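Local structure of WZI (Escherichia coli, 2YNK) at residues 56-59 and 60-64; 136-140 and 141-145. The protein probably binds capsular polysaccharide at the cell surface as an outer-membrane beta-barrel lectin that underpins group 1 capsule assembly. One frame throughout, in Å; residues are numbered along the deposited sequence.

Contact 1 (56-59 and 60-64); sequences ARIN and QRLSA
Asn59 O takes two donors from the same residue: Ser63 N at 2.9 Å, and Ser63 OG, which adds a weak bond at 3.2 Å. The hydroxyl is in place because OG lies beside its own backbone N (chi1 -76°), turned back toward the preceding turn. Two residues earlier, Arg57 O accepts Arg61 N at 2.8 Å, and the aliphatic CB of Arg61 comes up against the same oxygen. Leu62 N reaches Ile58 O at 3.1 Å in an almost straight bond, 172° at the hydrogen. These are successive i to i+4 bonds of helix 49-65, which precedes the first barrel strand, 69-76. On the buried side of that helix Ile58 and Leu62 lie side by side and point the same way, with Ile58 CG2 and Leu62 CD1 4.1 Å apart. Together they form an apolar ridge against helix 8-19, where Ile58 meets Leu14 and Leu17 and Leu62 meets Leu10; Ile58 also touches Ile37 and Leu41 of helix 34-42. Leu62 CD1 has a polar neighbour too, Asn59 OD1 at 3.8 Å, where the two side chains cross. The arginines carry their charge away from these turns: Arg57 pairs with Asp13, while Arg61 bridges Asp7 and Glu451, the latter on barrel strand 444-454.

Contact 2 (136-140 and 141-145); sequences VKFWN and QWLSF. With OCT (N-octane), chain M.
Strands 136-138 and 141-145 run antiparallel at 149°, joined by a type I' turn from Phe138 to Gln141 and closed by two pairs of backbone bonds, Val136 with Leu143 and Phe138 with Gln141. The side chain of Gln141 folds back over the turn, bent at chi2 (-42°), and its NE2 donates to Trp139 O at 2.6 Å. A water accepts from the same nitrogen and from Asn140 ND2, which also bonds Glu178 O, while Gln141 OE1 is bonded to Tyr195 OH of the barrel wall, so the amide has partners at both ends. On the face carrying Lys137 and Trp142, Lys137 CB sits 3.7 Å from the centroid of the Trp142 six-membered ring, almost on its normal, a CH-pi contact. Lys137 CD follows over the indole, 3.9 Å from Trp142 CE2, before the ammonium reaches Glu105 O; Trp142 NE1 bonds Glu35 of helix 34-42. The other face is largely apolar, Val136, Phe138 and Leu143 sharing it with Gln141 at the turn end. Phe138 CE2 packs on Leu143 CB at 3.8 Å, and n-octane runs over the Phe138 ring, its C7 above the centre. Trp139 meets the same alkane with a ring face, Trp139 CZ2 lying 3.8 Å from octane C4. Val136 and Leu143 touch a dodecane. Alkyl chains lying along Val136, Phe138, Trp139 and Leu143 are consistent with a lipid-facing surface of the barrel, bordered at the turn by the hydrogen-bonded amide of Gln141.

How the contacts relate
From the N terminus, the chain first passes helices 8-19 and 34-42 and then enters helix 49-65, where contact 1 spans neighbouring turns and closes no long loop. Strand 69-76 follows and begins the closed antiparallel barrel. Contact 2 comes three strands later, at the turn joining 127-138 to 141-145, and closes a tight hairpin. The two stand in series, neither nested nor crossed, with centres 23 Å apart and nearest atoms about 12 Å apart. Contact 1 belongs to the helical N-terminal part, contact 2 to the barrel wall; helix 34-42 touches both, through Leu41 at 56-59 and Glu35 at 141-145.

Contact 1 (56-59 and 60-64)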
loop_
_atom_site.group_PDB
_atom_site.type_symbol
_atom_site.label_atom_id
_atom_site.label_comp_id
_atom_site.label_asym_id
_atom_site.label_seq_id
_atom_site.Cartn_x
_atom_site.Cartn_y
_atom_site.Cartn_z
ATOM N N ALA A 56 -6.916 -11.919 18.447
ATOM C CA ALA A 56 -8.375 -11.984 18.367
ATOM C C ALA A 56 -8.906 -10.913 17.422
ATOM O O ALA A 56 -9.973 -11.068 16.821
ATOM C CB ALA A 56 -8.993 -11.832 19.754
ATOM N N ARG A 57 -8.134 -9.836 17.293
ATOM C CA ARG A 57 -8.493 -8.686 16.458
ATOM C C ARG A 57 -8.451 -9.025 14.973
ATOM O O ARG A 57 -9.271 -8.526 14.210
ATOM C CB ARG A 57 -7.572 -7.497 16.777
ATOM C CG ARG A 57 -8.309 -6.220 17.158
ATOM C CD ARG A 57 -7.662 -5.512 18.340
ATOM N NE ARG A 57 -6.270 -5.146 18.081
ATOM C CZ ARG A 57 -5.435 -4.640 18.993
ATOM N NH1 ARG A 57 -5.833 -4.422 20.246
ATOM N NH2 ARG A 57 -4.184 -4.339 18.645
ATOM N N ILE A 58 -7.529 -9.890 14.560
ATOM C CA ILE A 58 -7.390 -10.231 13.132
ATOM C C ILE A 58 -8.699 -10.663 12.463
ATOM O O ILE A 58 -9.113 -10.066 11.476
ATOM C CB ILE A 58 -6.324 -11.312 12.883
ATOM C CG1 ILE A 58 -4.948 -10.873 13.421
ATOM C CG2 ILE A 58 -6.241 -11.654 11.399
ATOM C CD1 ILE A 58 -4.517 -9.463 13.090
ATOM N N ASN A 59 -9.351 -11.692 12.986
ATOM C CA ASN A 59 -10.625 -12.149 12.406
ATOM C C ASN A 59 -11.768 -11.149 12.605
ATOM O O ASN A 59 -12.656 -11.030 11.756
ATOM C CB ASN A 59 -11.018 -13.530 12.963
ATOM C CG ASN A 59 -10.319 -14.670 12.240
ATOM O OD1 ASN A 59 -9.971 -14.555 11.058
ATOM N ND2 ASN A 59 -10.120 -15.784 12.942
ATOM N N GLN A 60 -11.745 -10.435 13.725
ATOM C CA GLN A 60 -12.730 -9.402 13.969
ATOM C C GLN A 60 -12.664 -8.357 12.849
ATOM O O GLN A 60 -13.703 -7.908 12.344
ATOM C CB GLN A 60 -12.501 -8.735 15.322
ATOM C CG GLN A 60 -13.610 -7.757 15.691
ATOM C CD GLN A 60 -13.331 -6.943 16.942
ATOM O OE1 GLN A 60 -12.275 -7.061 17.564
ATOM N NE2 GLN A 60 -14.292 -6.096 17.311
ATOM N N ARG A 61 -11.443 -7.986 12.458
ATOM C CA ARG A 61 -11.257 -6.981 11.430
ATOM C C ARG A 61 -11.731 -7.497 10.073
ATOM O O ARG A 61 -12.503 -6.820 9.398
ATOM C CB ARG A 61 -9.792 -6.524 11.369
ATOM C CG ARG A 61 -9.526 -5.324 10.466
ATOM C CD ARG A 61 -10.313 -4.086 10.874
ATOM N NE ARG A 61 -10.103 -2.979 9.933
ATOM C CZ ARG A 61 -10.861 -1.887 9.848
ATOM N NH1 ARG A 61 -11.904 -1.702 10.642
ATOM N NH2 ARG A 61 -10.570 -0.961 8.949
ATOM N N LEU A 62 -11.294 -8.698 9.690
ATOM C CA LEU A 62 -11.711 -9.298 8.417
ATOM C C LEU A 62 -13.233 -9.460 8.334
ATOM O O LEU A 62 -13.798 -9.422 7.246
ATOM C CB LEU A 62 -11.039 -10.651 8.202
ATOM C CG LEU A 62 -9.508 -10.698 8.123
ATOM C CD1 LEU A 62 -8.992 -12.117 8.342
ATOM C CD2 LEU A 62 -9.026 -10.149 6.794
ATOM N N SER A 63 -13.893 -9.649 9.478
ATOM C CA SER A 63 -15.361 -9.637 9.534
ATOM C C SER A 63 -15.902 -8.251 9.263
ATOM O O SER A 63 -16.905 -8.104 8.583
ATOM C CB SER A 63 -15.873 -10.095 10.896
ATOM O OG SER A 63 -15.771 -11.495 11.015
ATOM N N ALA A 64 -15.252 -7.241 9.827
ATOM C CA ALA A 64 -15.629 -5.851 9.584
ATOM C C ALA A 64 -15.456 -5.500 8.100
ATOM O O ALA A 64 -16.392 -5.078 7.435
ATOM C CB ALA A 64 -14.791 -4.921 10.453
#

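Contact 2 (136-140 and 141-145)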
loop_
_atom_site.group_PDB
_atom_site.type_symbol
_atom_site.label_atom_id
_atom_site.label_comp_id
_atom_site.label_asym_id
_atom_site.label_seq_id
_atom_site.Cartn_x
_atom_site.Cartn_y
_atom_site.Cartn_z
ATOM N N VAL A 136 -12.333 -15.104 -8.480
ATOM C CA VAL A 136 -12.566 -16.536 -8.343
ATOM C C VAL A 136 -11.260 -17.277 -8.059
ATOM O O VAL A 136 -10.183 -16.825 -8.460
ATOM C CB VAL A 136 -13.207 -17.139 -9.608
ATOM C CG1 VAL A 136 -14.629 -16.634 -9.771
ATOM C CG2 VAL A 136 -12.358 -16.862 -10.840
ATOM N N LYS A 137 -11.367 -18.421 -7.376
ATOM C CA LYS A 137 -10.201 -19.252 -7.061
ATOM C C LYS A 137 -10.198 -20.564 -7.833
ATOM O O LYS A 137 -11.200 -21.269 -7.870
ATOM C CB LYS A 137 -10.158 -19.563 -5.573
ATOM C CG LYS A 137 -8.837 -20.157 -5.118
ATOM C CD LYS A 137 -8.741 -20.227 -3.604
ATOM C CE LYS A 137 -9.506 -21.413 -3.050
ATOM N NZ LYS A 137 -9.694 -21.248 -1.591
ATOM N N PHE A 138 -9.065 -20.889 -8.446
ATOM C CA PHE A 138 -8.850 -22.212 -9.027
ATOM C C PHE A 138 -7.386 -22.627 -8.873
ATOM O O PHE A 138 -6.485 -21.800 -9.013
ATOM C CB PHE A 138 -9.280 -22.244 -10.495
ATOM C CG PHE A 138 -8.654 -21.172 -11.348
ATOM C CD1 PHE A 138 -7.431 -21.380 -11.964
ATOM C CD2 PHE A 138 -9.303 -19.967 -11.557
ATOM C CE1 PHE A 138 -6.857 -20.402 -12.759
ATOM C CE2 PHE A 138 -8.734 -18.984 -12.351
ATOM C CZ PHE A 138 -7.508 -19.201 -12.951
ATOM N N TRP A 139 -7.159 -23.903 -8.572
ATOM C CA TRP A 139 -5.810 -24.438 -8.349
ATOM C C TRP A 139 -4.965 -23.545 -7.475
ATOM O O TRP A 139 -3.819 -23.257 -7.804
ATOM C CB TRP A 139 -5.087 -24.686 -9.675
ATOM C CG TRP A 139 -5.841 -25.549 -10.663
ATOM C CD1 TRP A 139 -6.514 -26.745 -10.412
ATOM C CD2 TRP A 139 -5.995 -25.321 -12.110
ATOM N NE1 TRP A 139 -7.071 -27.247 -11.565
ATOM C CE2 TRP A 139 -6.794 -26.443 -12.620
ATOM C CE3 TRP A 139 -5.571 -24.340 -12.998
ATOM C CZ2 TRP A 139 -7.142 -26.549 -13.965
ATOM C CZ3 TRP A 139 -5.924 -24.458 -14.349
ATOM C CH2 TRP A 139 -6.690 -25.538 -14.820
ATOM N N ASN A 140 -5.530 -23.085 -6.364
ATOM C CA ASN A 140 -4.823 -22.202 -5.421
ATOM C C ASN A 140 -4.447 -20.796 -5.970
ATOM O O ASN A 140 -3.695 -20.050 -5.330
ATOM C CB ASN A 140 -3.574 -22.899 -4.859
ATOM C CG ASN A 140 -3.122 -22.300 -3.538
ATOM O OD1 ASN A 140 -3.943 -22.046 -2.662
ATOM N ND2 ASN A 140 -1.814 -22.053 -3.397
ATOM N N GLN A 141 -4.976 -20.435 -7.139
ATOM C CA GLN A 141 -4.741 -19.110 -7.704
ATOM C C GLN A 141 -6.013 -18.278 -7.643
ATOM O O GLN A 141 -7.103 -18.769 -7.931
ATOM C CB GLN A 141 -4.224 -19.188 -9.147
ATOM C CG GLN A 141 -3.143 -20.231 -9.393
ATOM C CD GLN A 141 -2.097 -20.289 -8.290
ATOM O OE1 GLN A 141 -1.519 -19.272 -7.911
ATOM N NE2 GLN A 141 -1.849 -21.487 -7.771
ATOM N N TRP A 142 -5.856 -17.021 -7.248
ATOM C CA TRP A 142 -6.939 -16.045 -7.292
ATOM C C TRP A 142 -6.863 -15.205 -8.548
ATOM O O TRP A 142 -5.850 -14.544 -8.797
ATOM C CB TRP A 142 -6.853 -15.126 -6.091
ATOM C CG TRP A 142 -7.524 -15.654 -4.864
ATOM C CD1 TRP A 142 -6.931 -16.043 -3.672
ATOM C CD2 TRP A 142 -8.958 -15.839 -4.661
ATOM N NE1 TRP A 142 -7.881 -16.444 -2.767
ATOM C CE2 TRP A 142 -9.116 -16.355 -3.302
ATOM C CE3 TRP A 142 -10.083 -15.637 -5.438
ATOM C CZ2 TRP A 142 -10.356 -16.651 -2.772
ATOM C CZ3 TRP A 142 -11.331 -15.944 -4.895
ATOM C CH2 TRP A 142 -11.462 -16.435 -3.586
ATOM N N LEU A 143 -7.931 -15.232 -9.341
ATOM C CA LEU A 143 -8.044 -14.393 -10.524
ATOM C C LEU A 143 -9.076 -13.324 -10.250
ATOM O O LEU A 143 -10.193 -13.629 -9.834
ATOM C CB LEU A 143 -8.462 -15.212 -11.745
ATOM C CG LEU A 143 -8.572 -14.429 -13.066
ATOM C CD1 LEU A 143 -7.301 -13.639 -13.364
ATOM C CD2 LEU A 143 -8.907 -15.377 -14.211
ATOM N N SER A 144 -8.707 -12.074 -10.507
ATOM C CA SER A 144 -9.527 -10.937 -10.121
ATOM C C SER A 144 -9.759 -9.934 -11.259
ATOM O O SER A 144 -8.871 -9.695 -12.069
ATOM C CB SER A 144 -8.829 -10.224 -8.982
ATOM O OG SER A 144 -9.619 -9.141 -8.555
ATOM N N PHE A 145 -10.951 -9.347 -11.315
ATOM C CA PHE A 145 -11.196 -8.213 -12.201
ATOM C C PHE A 145 -11.864 -7.099 -11.427
ATOM O O PHE A 145 -12.760 -7.351 -10.623
ATOM C CB PHE A 145 -12.070 -8.572 -13.406
ATOM C CG PHE A 145 -12.275 -7.413 -14.350
ATOM C CD1 PHE A 145 -11.308 -7.083 -15.286
ATOM C CD2 PHE A 145 -13.413 -6.619 -14.268
ATOM C CE1 PHE A 145 -11.482 -5.995 -16.137
ATOM C CE2 PHE A 145 -13.591 -5.538 -15.110
ATOM C CZ PHE A 145 -12.625 -5.226 -16.045
HETATM C C1 OCT M . -10.848 -26.524 -10.585
HETATM C C2 OCT M . -11.036 -26.323 -12.074
HETATM C C3 OCT M . -11.212 -24.845 -12.448
HETATM C C4 OCT M . -10.327 -24.426 -13.628
HETATM C C5 OCT M . -10.755 -23.081 -14.222
HETATM C C6 OCT M . -9.755 -22.528 -15.244
HETATM C C7 OCT M . -9.975 -21.028 -15.488
HETATM C C8 OCT M . -9.264 -20.527 -16.732
HETATM O O HOH W 1 0.121 -22.703 -5.731
#